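PDB 6EWJ: putative capsular polysaccharide biosynthesis protein from Streptococcus pneumoniae serotype 4, which probably acts as a pyridoxal phosphate-dependent sugar aminotransferase in teichoic acid biosynthesis. Local coordinates for residues K43-E46 with R47-L51; T53-P56 with K57-C60; C60-S63 with A64-L68; E69-L72 with R73-V77; C264-D268 with I269-L273. One frame throughout, in Å; residues are numbered along the deposited sequence.

Contact 1 (K43-E46 with R47-L51); sequences KELE and RRLSL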
loop_
_atom_site.group_PDB
_atom_site.type_symbol
_atom_site.label_atom_id
_atom_site.label_comp_id
_atom_site.label_asym_id
_atom_site.label_seq_id
_atom_site.Cartn_x
_atom_site.Cartn_y
_atom_site.Cartn_z
ATOM N N LYS A 43 5.980 14.785 -5.997
ATOM C CA LYS A 43 5.212 15.900 -6.564
ATOM C C LYS A 43 5.742 16.251 -7.962
ATOM O O LYS A 43 4.966 16.447 -8.875
ATOM C CB LYS A 43 5.174 17.125 -5.618
ATOM C CG LYS A 43 4.721 16.823 -4.176
ATOM C CD LYS A 43 3.573 15.820 -4.062
ATOM C CE LYS A 43 3.040 15.683 -2.637
ATOM N NZ LYS A 43 2.048 14.583 -2.422
ATOM N N GLU A 44 7.049 16.244 -8.148
ATOM C CA GLU A 44 7.647 16.568 -9.459
ATOM C C GLU A 44 7.288 15.452 -10.445
ATOM O O GLU A 44 6.964 15.755 -11.582
ATOM C CB GLU A 44 9.168 16.752 -9.350
ATOM C CG GLU A 44 9.919 17.079 -10.638
ATOM C CD GLU A 44 9.606 18.445 -11.254
ATOM O OE1 GLU A 44 8.816 19.240 -10.687
ATOM O OE2 GLU A 44 10.123 18.721 -12.357
ATOM N N LEU A 45 7.273 14.194 -9.990
ATOM C CA LEU A 45 6.900 13.089 -10.905
ATOM C C LEU A 45 5.446 13.194 -11.381
ATOM O O LEU A 45 5.163 13.031 -12.568
ATOM C CB LEU A 45 7.169 11.708 -10.310
ATOM C CG LEU A 45 6.785 10.522 -11.241
ATOM C CD1 LEU A 45 7.544 10.506 -12.575
ATOM C CD2 LEU A 45 6.953 9.222 -10.495
ATOM N N GLU A 46 4.570 13.544 -10.453
ATOM C CA GLU A 46 3.173 13.766 -10.772
ATOM C C GLU A 46 3.036 14.893 -11.813
ATOM O O GLU A 46 2.219 14.800 -12.725
ATOM C CB GLU A 46 2.387 14.124 -9.525
ATOM C CG GLU A 46 2.247 12.945 -8.539
ATOM C CD GLU A 46 1.587 13.317 -7.244
ATOM O OE1 GLU A 46 1.472 14.524 -6.957
ATOM O OE2 GLU A 46 1.165 12.392 -6.481
ATOM N N ARG A 47 3.735 15.999 -11.566
ATOM C CA ARG A 47 3.712 17.158 -12.501
ATOM C C ARG A 47 4.167 16.734 -13.911
ATOM O O ARG A 47 3.452 16.953 -14.888
ATOM C CB ARG A 47 4.557 18.302 -11.931
ATOM C CG ARG A 47 3.897 18.969 -10.711
ATOM C CD ARG A 47 4.487 20.374 -10.366
ATOM N NE ARG A 47 5.870 20.321 -9.885
ATOM C CZ ARG A 47 6.256 20.034 -8.635
ATOM N NH1 ARG A 47 5.347 19.813 -7.692
ATOM N NH2 ARG A 47 7.548 19.980 -8.327
ATOM N N ARG A 48 5.326 16.090 -14.007
ATOM C CA ARG A 48 5.857 15.637 -15.289
ATOM C C ARG A 48 4.956 14.592 -15.992
ATOM O O ARG A 48 4.783 14.623 -17.196
ATOM C CB ARG A 48 7.283 15.117 -15.104
ATOM C CG ARG A 48 8.289 16.218 -14.737
ATOM C CD ARG A 48 9.703 15.688 -14.682
ATOM N NE ARG A 48 10.027 15.103 -15.978
ATOM C CZ ARG A 48 10.924 14.138 -16.211
ATOM N NH1 ARG A 48 11.687 13.640 -15.229
ATOM N NH2 ARG A 48 11.092 13.703 -17.457
ATOM N N LEU A 49 4.396 13.670 -15.204
ATOM C CA LEU A 49 3.510 12.666 -15.753
ATOM C C LEU A 49 2.220 13.284 -16.330
ATOM O O LEU A 49 1.768 12.867 -17.400
ATOM C CB LEU A 49 3.195 11.587 -14.681
ATOM C CG LEU A 49 4.268 10.553 -14.412
ATOM C CD1 LEU A 49 3.798 9.630 -13.257
ATOM C CD2 LEU A 49 4.554 9.716 -15.655
ATOM N N SER A 50 1.677 14.279 -15.616
ATOM C CA SER A 50 0.481 15.035 -16.055
ATOM C C SER A 50 0.694 15.707 -17.424
ATOM O O SER A 50 -0.134 15.589 -18.316
ATOM C CB SER A 50 0.073 16.088 -15.041
ATOM O OG SER A 50 -0.344 15.523 -13.820
ATOM N N LEU A 51 1.857 16.327 -17.587
ATOM C CA LEU A 51 2.236 16.870 -18.890
ATOM C C LEU A 51 2.346 15.780 -19.952
ATOM O O LEU A 51 1.882 15.961 -21.102
ATOM C CB LEU A 51 3.539 17.661 -18.817
ATOM C CG LEU A 51 3.468 18.903 -17.951
ATOM C CD1 LEU A 51 4.877 19.375 -17.643
ATOM C CD2 LEU A 51 2.675 20.052 -18.600
#
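Glu44 and Arg47, one turn apart on helix 40-53, are joined by a salt bridge in which a single carboxylate oxygen does the work. Glu44 OE1 takes NH2 of Arg47 at 2.8 Å on its anti lone pair, and NE of Arg47 makes a weaker bond to the same oxygen. The carboxylate and guanidinium planes stand 60° apart, and the oxygen is tilted somewhat from the guanidinium plane; the bend at the third torsion of Arg47 (chi3 -68°) lays one face of the group over Lys43 O and Glu44 CA. Long, flexible charged chains suit this surface, where they can pair without burial. The other oxygen of Glu44, OE2, touches the aliphatic CD of Arg48 at 3.8 Å, while the guanidinium of Arg48 goes on to Asp279 and Leu275 O of helix 268-299.

The hydroxyl of Ser50, beside its own backbone N (chi1 -65°), donates to Glu46 O at 2.9 Å, a common bond of helical serines. That carbonyl also accepts Ser50 N at 3.0 Å, from the opposite face of its plane. Ser50 OG bonds onward to Thr58, and the carboxylate of Glu46 to Tyr229 and Cys60 N.

On the buried side Leu45 and Leu49 meet, with CG of Leu45 3.7 Å from CD1 of Leu49. Their branches also reach Leu275 and Leu278 of helix 268-299 and Cys60 of strand 58-61, an apolar seam joining helix 40-53 to both. A charged pair on the more exposed side and leucines on the buried one are the marks of an amphipathic α-helix.

Contact 2 (T53-P56 with K57-C60); sequences TQTP and KTVC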
loop_
_atom_site.group_PDB
_atom_site.type_symbol
_atom_site.label_atom_id
_atom_site.label_comp_id
_atom_site.label_asym_id
_atom_site.label_seq_id
_atom_site.Cartn_x
_atom_site.Cartn_y
_atom_site.Cartn_z
ATOM N N THR A 53 0.865 12.791 -20.017
ATOM C CA THR A 53 -0.449 12.217 -20.324
ATOM C C THR A 53 -1.499 13.269 -20.703
ATOM O O THR A 53 -2.647 12.914 -20.993
ATOM C CB THR A 53 -1.028 11.334 -19.158
ATOM O OG1 THR A 53 -1.183 12.131 -17.985
ATOM C CG2 THR A 53 -0.152 10.106 -18.902
ATOM N N GLN A 54 -1.109 14.552 -20.727
ATOM C CA GLN A 54 -2.015 15.658 -21.074
ATOM C C GLN A 54 -3.259 15.677 -20.175
ATOM O O GLN A 54 -4.394 15.829 -20.635
ATOM C CB GLN A 54 -2.386 15.649 -22.569
ATOM C CG GLN A 54 -1.147 15.856 -23.426
ATOM C CD GLN A 54 -1.421 15.906 -24.912
ATOM O OE1 GLN A 54 -2.498 16.290 -25.344
ATOM N NE2 GLN A 54 -0.445 15.488 -25.700
ATOM N N THR A 55 -3.003 15.540 -18.877
ATOM C CA THR A 55 -4.053 15.644 -17.866
ATOM C C THR A 55 -3.630 16.684 -16.880
ATOM O O THR A 55 -2.449 17.007 -16.819
ATOM C CB THR A 55 -4.272 14.300 -17.134
ATOM O OG1 THR A 55 -3.007 13.775 -16.712
ATOM C CG2 THR A 55 -4.971 13.321 -18.037
ATOM N N PRO A 56 -4.573 17.228 -16.107
ATOM C CA PRO A 56 -4.197 18.358 -15.232
ATOM C C PRO A 56 -3.451 17.963 -13.996
ATOM O O PRO A 56 -2.570 18.695 -13.548
ATOM C CB PRO A 56 -5.548 19.034 -14.897
ATOM C CG PRO A 56 -6.562 18.006 -15.148
ATOM C CD PRO A 56 -6.027 17.134 -16.276
ATOM N N LYS A 57 -3.780 16.799 -13.436
ATOM C CA LYS A 57 -3.159 16.379 -12.182
ATOM C C LYS A 57 -2.983 14.878 -12.196
ATOM O O LYS A 57 -3.812 14.182 -12.774
ATOM C CB LYS A 57 -4.045 16.710 -10.992
ATOM C CG LYS A 57 -4.397 18.158 -10.754
ATOM C CD LYS A 57 -3.215 19.028 -10.367
ATOM C CE LYS A 57 -2.708 18.769 -8.956
ATOM N NZ LYS A 57 -1.851 19.925 -8.503
ATOM N N THR A 58 -1.905 14.409 -11.557
ATOM C CA THR A 58 -1.678 12.963 -11.386
ATOM C C THR A 58 -1.401 12.674 -9.898
ATOM O O THR A 58 -0.778 13.506 -9.203
ATOM C CB THR A 58 -0.529 12.516 -12.255
ATOM O OG1 THR A 58 -0.855 12.829 -13.622
ATOM C CG2 THR A 58 -0.253 11.040 -12.126
ATOM N N VAL A 59 -1.897 11.536 -9.436
ATOM C CA VAL A 59 -1.709 11.070 -8.041
ATOM C C VAL A 59 -0.876 9.810 -8.119
ATOM O O VAL A 59 -1.314 8.798 -8.674
ATOM C CB VAL A 59 -3.035 10.765 -7.358
ATOM C CG1 VAL A 59 -2.790 10.284 -5.915
ATOM C CG2 VAL A 59 -3.929 11.970 -7.388
ATOM N N CYS A 60 0.362 9.914 -7.672
ATOM C CA CYS A 60 1.299 8.808 -7.753
ATOM C C CYS A 60 1.107 7.994 -6.480
ATOM O O CYS A 60 0.995 8.561 -5.378
ATOM C CB CYS A 60 2.726 9.276 -7.830
ATOM S SG CYS A 60 3.233 9.670 -9.500
HETATM O O HOH W 1 -0.894 10.894 -15.690
#
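This is a local, water-bridged contact in the turn that leads from helix 40-53 into strand 58-61, the strand at one edge of the central sheet. Its polar centre is a cluster of threonine hydroxyls. Thr53 OG1 and Thr55 OG1 are hydrogen-bonded at 2.8 Å, and a water links Thr53 OG1, at 2.6 Å, to Thr58 OG1, at 2.8 Å. Thr55 and Thr58 cross at about a right angle, their OG1 atoms 3.9 Å apart. Thr55 turns its hydroxyl between its own backbone N and carbonyl carbon (chi1 49°), which aims it into the turn. Gln54, with positive phi, is the C-prime residue of the Schellman motif that ends the helix, and Pro56 then stiffens the bend.

Lys57 curls back on itself at chi2 and chi3, laying its CD 3.3 Å from Pro56 O. Its ammonium is carried to Glu226, with Tyr229 in a cation-pi contact, a use for which a long aliphatic stem is well fitted.

Outside partners extend the cluster: Thr58 OG1 bonds to Ser50, Thr55 OG1 to Thr216 and Thr53 OG1 to Leu49 O. A hydroxyl can give one proton and accept others, so these buried threonines find hydrogen-bonding partners in one another, the water and the neighbouring helix and strand.

Contact 3 (C60-S63 with A64-L68); sequences CLNS and ATAAL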
loop_
_atom_site.group_PDB
_atom_site.type_symbol
_atom_site.label_atom_id
_atom_site.label_comp_id
_atom_site.label_asym_id
_atom_site.label_seq_id
_atom_site.Cartn_x
_atom_site.Cartn_y
_atom_site.Cartn_z
ATOM N N CYS A 60 0.362 9.914 -7.672
ATOM C CA CYS A 60 1.299 8.808 -7.753
ATOM C C CYS A 60 1.107 7.994 -6.480
ATOM O O CYS A 60 0.995 8.561 -5.378
ATOM C CB CYS A 60 2.726 9.276 -7.830
ATOM S SG CYS A 60 3.233 9.670 -9.500
ATOM N N LEU A 61 0.996 6.672 -6.659
ATOM C CA LEU A 61 0.673 5.770 -5.555
ATOM C C LEU A 61 1.550 4.517 -5.643
ATOM O O LEU A 61 2.423 4.380 -6.537
ATOM C CB LEU A 61 -0.805 5.409 -5.647
ATOM C CG LEU A 61 -1.869 6.518 -5.623
ATOM C CD1 LEU A 61 -3.219 6.011 -6.069
ATOM C CD2 LEU A 61 -1.959 7.109 -4.260
ATOM N N ASN A 62 1.326 3.563 -4.741
ATOM C CA ASN A 62 2.241 2.390 -4.659
ATOM C C ASN A 62 1.952 1.203 -5.561
ATOM O O ASN A 62 2.749 0.267 -5.603
ATOM C CB ASN A 62 2.431 1.908 -3.196
ATOM C CG ASN A 62 1.199 1.207 -2.620
ATOM O OD1 ASN A 62 0.234 0.863 -3.336
ATOM N ND2 ASN A 62 1.204 1.031 -1.299
ATOM N N SER A 63 0.841 1.262 -6.302
ATOM C CA SER A 63 0.475 0.252 -7.292
ATOM C C SER A 63 -0.651 0.787 -8.145
ATOM O O SER A 63 -1.349 1.765 -7.742
ATOM C CB SER A 63 0.033 -1.107 -6.664
ATOM O OG SER A 63 -1.257 -1.029 -6.094
ATOM N N ALA A 64 -0.807 0.212 -9.333
ATOM C CA ALA A 64 -1.980 0.469 -10.126
ATOM C C ALA A 64 -3.235 -0.020 -9.431
ATOM O O ALA A 64 -4.325 0.536 -9.664
ATOM C CB ALA A 64 -1.856 -0.193 -11.505
ATOM N N THR A 65 -3.132 -1.143 -8.709
ATOM C CA THR A 65 -4.263 -1.693 -8.027
ATOM C C THR A 65 -4.790 -0.688 -7.003
ATOM O O THR A 65 -6.015 -0.487 -6.931
ATOM C CB THR A 65 -3.910 -3.018 -7.303
ATOM O OG1 THR A 65 -3.441 -3.969 -8.245
ATOM C CG2 THR A 65 -5.104 -3.618 -6.648
ATOM N N ALA A 66 -3.867 -0.070 -6.223
ATOM C CA ALA A 66 -4.227 1.046 -5.353
ATOM C C ALA A 66 -4.939 2.176 -6.089
ATOM O O ALA A 66 -5.940 2.722 -5.584
ATOM C CB ALA A 66 -3.022 1.571 -4.606
ATOM N N ALA A 67 -4.403 2.579 -7.263
ATOM C CA ALA A 67 -4.977 3.671 -8.019
ATOM C C ALA A 67 -6.378 3.369 -8.478
ATOM O O ALA A 67 -7.293 4.184 -8.325
ATOM C CB ALA A 67 -4.093 4.018 -9.223
ATOM N N LEU A 68 -6.568 2.177 -9.066
ATOM C CA LEU A 68 -7.896 1.782 -9.544
ATOM C C LEU A 68 -8.893 1.684 -8.378
ATOM O O LEU A 68 -10.009 2.227 -8.430
ATOM C CB LEU A 68 -7.821 0.461 -10.305
ATOM C CG LEU A 68 -8.944 0.059 -11.257
ATOM C CD1 LEU A 68 -9.304 1.136 -12.283
ATOM C CD2 LEU A 68 -8.574 -1.262 -11.953
#
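Leu61, the last residue of strand 58-61, reaches across the turn with CD1, which lies 3.5 Å from Ala67 CA and 3.8 Å from Ala67 CB. The branched leucine thus rests on the first turn of helix 64-74, and the small alanine lets it approach the backbone closely.

Asn62 follows. Its amide folds back toward the helix until OD1 is 3.6 Å from Ala66 CB, a packing contact rather than a polar one.

Ser63 carries most of the contact as the N-cap of the helix. Its OG, tucked in over its own main chain by a first torsion of 74°, accepts from Ala66 N at 2.8 Å, almost straight at 173°. Its carbonyl accepts from Ala67 N in a longer bond of 3.2 Å, the first regular i to i+4 bond. The side chain therefore satisfies an N-H that has no preceding helical carbonyl to use, a task to which the short hydroxyl of serine is well matched. OG also packs 3.5 Å from the CB of both Thr65 and Ala66.

Ala64 and Thr65 at this helix start bind pyridoxal 5'-phosphate in another structure of the protein; the cofactor is absent here. Around them, strand 58-61 pairs with strand 213-217 through Leu61 and Gly213, Ala64 and Ala67 lie on strand 196-200, Thr65 packs on helix 92-99, and Asn62 meets Asn62 of the second subunit, which places the helix start between the sheet and the dimer interface.

Contact 4 (E69-L72 with R73-V77); sequences ELIL and RVLEV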
loop_
_atom_site.group_PDB
_atom_site.type_symbol
_atom_site.label_atom_id
_atom_site.label_comp_id
_atom_site.label_asym_id
_atom_site.label_seq_id
_atom_site.Cartn_x
_atom_site.Cartn_y
_atom_site.Cartn_z
ATOM N N GLU A 69 -8.499 1.044 -7.292
ATOM C CA GLU A 69 -9.349 1.073 -6.092
ATOM C C GLU A 69 -9.724 2.481 -5.661
ATOM O O GLU A 69 -10.901 2.736 -5.297
ATOM C CB GLU A 69 -8.738 0.280 -4.897
ATOM C CG GLU A 69 -9.757 0.017 -3.811
ATOM C CD GLU A 69 -9.373 -1.098 -2.814
ATOM O OE1 GLU A 69 -8.587 -2.013 -3.160
ATOM O OE2 GLU A 69 -9.896 -1.099 -1.676
ATOM N N LEU A 70 -8.731 3.375 -5.563
ATOM C CA LEU A 70 -9.029 4.736 -5.077
ATOM C C LEU A 70 -9.972 5.484 -5.986
ATOM O O LEU A 70 -10.825 6.217 -5.509
ATOM C CB LEU A 70 -7.778 5.549 -4.787
ATOM C CG LEU A 70 -6.981 5.103 -3.534
ATOM C CD1 LEU A 70 -5.989 6.195 -3.179
ATOM C CD2 LEU A 70 -7.845 4.747 -2.330
ATOM N N ILE A 71 -9.838 5.284 -7.290
ATOM C CA ILE A 71 -10.790 5.869 -8.236
ATOM C C ILE A 71 -12.226 5.433 -7.872
ATOM O O ILE A 71 -13.137 6.256 -7.750
ATOM C CB ILE A 71 -10.439 5.486 -9.698
ATOM C CG1 ILE A 71 -9.115 6.156 -10.102
ATOM C CG2 ILE A 71 -11.569 5.891 -10.641
ATOM C CD1 ILE A 71 -8.501 5.642 -11.385
ATOM N N LEU A 72 -12.393 4.116 -7.683
ATOM C CA LEU A 72 -13.670 3.609 -7.264
ATOM C C LEU A 72 -14.122 4.192 -5.955
ATOM O O LEU A 72 -15.298 4.503 -5.802
ATOM C CB LEU A 72 -13.659 2.080 -7.190
ATOM C CG LEU A 72 -13.406 1.313 -8.476
ATOM C CD1 LEU A 72 -13.568 -0.176 -8.171
ATOM C CD2 LEU A 72 -14.328 1.747 -9.598
ATOM N N ARG A 73 -13.208 4.330 -4.983
ATOM C CA ARG A 73 -13.603 4.904 -3.696
ATOM C C ARG A 73 -13.922 6.408 -3.786
ATOM O O ARG A 73 -14.824 6.890 -3.104
ATOM C CB ARG A 73 -12.574 4.622 -2.604
ATOM C CG ARG A 73 -12.447 3.149 -2.291
ATOM C CD ARG A 73 -11.468 2.878 -1.172
ATOM N NE ARG A 73 -11.419 1.451 -0.888
ATOM C CZ ARG A 73 -12.309 0.746 -0.206
ATOM N NH1 ARG A 73 -13.374 1.294 0.374
ATOM N NH2 ARG A 73 -12.115 -0.565 -0.070
ATOM N N VAL A 74 -13.245 7.129 -4.676
ATOM C CA VAL A 74 -13.534 8.575 -4.883
ATOM C C VAL A 74 -14.945 8.701 -5.515
ATOM O O VAL A 74 -15.783 9.500 -5.071
ATOM C CB VAL A 74 -12.462 9.237 -5.747
ATOM C CG1 VAL A 74 -12.943 10.568 -6.315
ATOM C CG2 VAL A 74 -11.162 9.389 -4.947
ATOM N N LEU A 75 -15.224 7.833 -6.483
ATOM C CA LEU A 75 -16.578 7.740 -7.050
ATOM C C LEU A 75 -17.678 7.213 -6.093
ATOM O O LEU A 75 -18.864 7.263 -6.437
ATOM C CB LEU A 75 -16.532 6.883 -8.317
ATOM C CG LEU A 75 -15.720 7.465 -9.469
ATOM C CD1 LEU A 75 -15.628 6.454 -10.579
ATOM C CD2 LEU A 75 -16.310 8.790 -9.965
ATOM N N GLU A 76 -17.279 6.739 -4.911
ATOM C CA GLU A 76 -18.148 6.071 -3.915
ATOM C C GLU A 76 -18.966 4.895 -4.494
ATOM O O GLU A 76 -20.105 4.677 -4.133
ATOM C CB GLU A 76 -19.013 7.085 -3.180
ATOM C CG GLU A 76 -18.182 8.099 -2.398
ATOM C CD GLU A 76 -19.032 9.177 -1.785
ATOM O OE1 GLU A 76 -19.561 9.944 -2.544
ATOM O OE2 GLU A 76 -19.200 9.298 -0.556
ATOM N N VAL A 77 -18.357 4.151 -5.393
ATOM C CA VAL A 77 -18.927 2.905 -5.910
ATOM C C VAL A 77 -18.859 1.908 -4.744
ATOM O O VAL A 77 -17.794 1.744 -4.127
ATOM C CB VAL A 77 -18.134 2.394 -7.148
ATOM C CG1 VAL A 77 -18.559 1.000 -7.599
ATOM C CG2 VAL A 77 -18.298 3.360 -8.301
#
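The last turns of helix 64-74 keep the i to i+4 pattern, from Arg73 N to Glu69 O through Leu75 N to Ile71 O at 2.9 Å, before Val77 N closes back on Leu72 O at 3.1 Å. Glu69 and Arg73 run side by side, pointing the same way. OE2 of Glu69 accepts from both NH2, at 2.8 Å, and NE, at 3.1 Å, of Arg73, and it lies in the guanidinium plane, 5° out of it, so the arginine meets this one oxygen with its side edge. The carboxylate is turned 40° from that plane. Arg73 is extended from CG to NE and Glu69 beyond CG, its CG anti to the backbone N (chi1 -165°), which brings two long chains level one turn apart. The other oxygen of Glu69 is bonded to His99, fixing the carboxylate from a second direction.

The helix stops in a Schellman motif: Glu76 takes positive phi and is exposed, a place that suits a charged residue. Val77 then turns back to the helix, its CG2 4.5 Å from Leu72 CD2, a loose apolar contact across the motif.

Ile71 and Leu75 also lie side by side, CG2 of Ile71 4.1 Å from CD1 of Leu75. Branched aliphatic residues suit these buried positions: Ile71 rests on Phe232 of helix 225-236, while Leu72, Leu75 and Val77 rest on Val131 of strand 129-132, and Val74 and Leu75 on Trp164 of helix 163-168.

Contact 5 (C264-D268 with I269-L273); sequences CNMTD and IMASL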
loop_
_atom_site.group_PDB
_atom_site.type_symbol
_atom_site.label_atom_id
_atom_site.label_comp_id
_atom_site.label_asym_id
_atom_site.label_seq_id
_atom_site.Cartn_x
_atom_site.Cartn_y
_atom_site.Cartn_z
ATOM N N CYS A 264 -1.329 4.047 0.771
ATOM C CA CYS A 264 -0.763 3.657 -0.490
ATOM C C CYS A 264 -0.057 4.741 -1.248
ATOM O O CYS A 264 0.018 4.694 -2.473
ATOM C CB CYS A 264 -1.851 3.013 -1.361
ATOM S SG CYS A 264 -3.322 4.021 -1.565
ATOM N N ASN A 265 0.570 5.639 -0.514
ATOM C CA ASN A 265 1.413 6.712 -1.072
ATOM C C ASN A 265 2.702 6.186 -1.677
ATOM O O ASN A 265 3.122 5.050 -1.375
ATOM C CB ASN A 265 1.761 7.740 0.026
ATOM C CG ASN A 265 2.449 7.101 1.208
ATOM O OD1 ASN A 265 1.912 6.148 1.831
ATOM N ND2 ASN A 265 3.611 7.600 1.577
ATOM N N MET A 266 3.232 6.956 -2.633
ATOM C CA MET A 266 4.529 6.714 -3.298
ATOM C C MET A 266 5.662 7.402 -2.581
ATOM O O MET A 266 5.534 8.591 -2.188
ATOM C CB MET A 266 4.499 7.189 -4.769
ATOM C CG MET A 266 5.787 6.835 -5.477
ATOM S SD MET A 266 5.975 7.403 -7.162
ATOM C CE MET A 266 5.002 6.074 -7.913
ATOM N N THR A 267 6.764 6.678 -2.380
ATOM C CA THR A 267 7.923 7.254 -1.753
ATOM C C THR A 267 8.770 7.990 -2.817
ATOM O O THR A 267 8.717 7.657 -4.016
ATOM C CB THR A 267 8.835 6.200 -1.123
ATOM O OG1 THR A 267 9.315 5.315 -2.137
ATOM C CG2 THR A 267 8.140 5.374 -0.030
ATOM N N ASP A 268 9.604 8.896 -2.342
ATOM C CA ASP A 268 10.563 9.577 -3.218
ATOM C C ASP A 268 11.643 8.636 -3.767
ATOM O O ASP A 268 12.288 8.931 -4.759
ATOM C CB ASP A 268 11.201 10.799 -2.494
ATOM C CG ASP A 268 10.423 12.096 -2.721
ATOM O OD1 ASP A 268 9.217 12.082 -3.070
ATOM O OD2 ASP A 268 11.034 13.154 -2.562
ATOM N N ILE A 269 11.830 7.493 -3.073
ATOM C CA ILE A 269 12.712 6.438 -3.539
ATOM C C ILE A 269 12.190 5.931 -4.886
ATOM O O ILE A 269 12.904 5.978 -5.921
ATOM C CB ILE A 269 12.847 5.301 -2.527
ATOM C CG1 ILE A 269 13.617 5.800 -1.308
ATOM C CG2 ILE A 269 13.586 4.112 -3.138
ATOM C CD1 ILE A 269 13.558 4.886 -0.107
ATOM N N MET A 270 10.913 5.554 -4.891
ATOM C CA MET A 270 10.220 5.113 -6.130
ATOM C C MET A 270 10.095 6.266 -7.128
ATOM O O MET A 270 10.297 6.061 -8.357
ATOM C CB MET A 270 8.832 4.605 -5.810
ATOM C CG MET A 270 8.774 3.112 -5.423
ATOM S SD MET A 270 10.023 2.644 -4.257
ATOM C CE MET A 270 9.476 3.444 -2.835
ATOM N N ALA A 271 9.745 7.481 -6.640
ATOM C CA ALA A 271 9.582 8.618 -7.585
ATOM C C ALA A 271 10.906 8.923 -8.321
ATOM O O ALA A 271 10.911 9.330 -9.502
ATOM C CB ALA A 271 9.040 9.867 -6.907
ATOM N N SER A 272 12.028 8.688 -7.624
ATOM C CA SER A 272 13.381 8.892 -8.189
ATOM C C SER A 272 13.558 8.008 -9.434
ATOM O O SER A 272 13.995 8.479 -10.480
ATOM C CB SER A 272 14.463 8.627 -7.147
ATOM O OG SER A 272 14.599 9.716 -6.240
ATOM N N LEU A 273 13.203 6.734 -9.304
ATOM C CA LEU A 273 13.233 5.819 -10.418
ATOM C C LEU A 273 12.366 6.324 -11.544
ATOM O O LEU A 273 12.795 6.331 -12.701
ATOM C CB LEU A 273 12.792 4.421 -9.970
ATOM C CG LEU A 273 13.661 3.672 -8.947
ATOM C CD1 LEU A 273 12.929 2.356 -8.567
ATOM C CD2 LEU A 273 15.021 3.389 -9.486
#
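Thr267 is the N-cap of helix 268-299, and its backbone carbonyl accepts from Ala271 N at 2.8 Å, in the carbonyl plane. The side chain takes the capping role too, since OG1 lies 3.2 Å from Met270 N, but the place of that oxygen is doubtful because it sits too near the methyl of Met270 in the model. A threonine fits the cap because its hydroxyl can stand in for a missing helical carbonyl.

One residue on, Asp268 O has two donors from Ser272. The backbone N of Ser272 comes at 2.9 Å from above the carbonyl plane, and OG of Ser272 arrives from the opposite face at the same distance. Ser272 OG, beside its own backbone N (chi1 -78°), is shared further with Thr30 and with Glu26 O of helix 21-31. The carboxylate of Asp268 accepts from the backbone N of Thr42 (OD1) and of Lys41 (OD2), so a buried acid is satisfied by amides at the start of helix 40-53, and the positive end of that helix dipole probably favours its charge.

Asn265 ND2 donates to Thr38 OG1 and to Glu211 OE2 of the second subunit, and its OD1 accepts from Lys263 NZ. Met270 packs against Met270 of that subunit. Met266 supplies apolar contacts. Its extended chain, CG anti to the backbone N (chi1 -175°), bends only at the end, leaving CG 3.8 Å from Met270 CB and SD 3.9 Å from Ala271 CB.

How the contacts relate
Contacts 1 to 4 follow one another along the chain from helix 40-53 through strand 58-61 to helix 64-74, and contact 5 comes back to them from far along the sequence. Contacts 2 and 3 share Cys60, whose N bonds to Glu46 OE2 of contact 1 at 2.9 Å. Met266 SD of contact 5 packs against both Leu45 and Cys60, and Asn62 N meets Cys264 O at 2.9 Å. Contacts 1 and 4 stay separate, their centres about 22 Å apart. Contact 3 alone holds cofactor-binding residues: the side chain of Ala64 is about 4 Å from that of Ser200 and about 7 Å from that of Lys205, the predicted cofactor-attachment lysine.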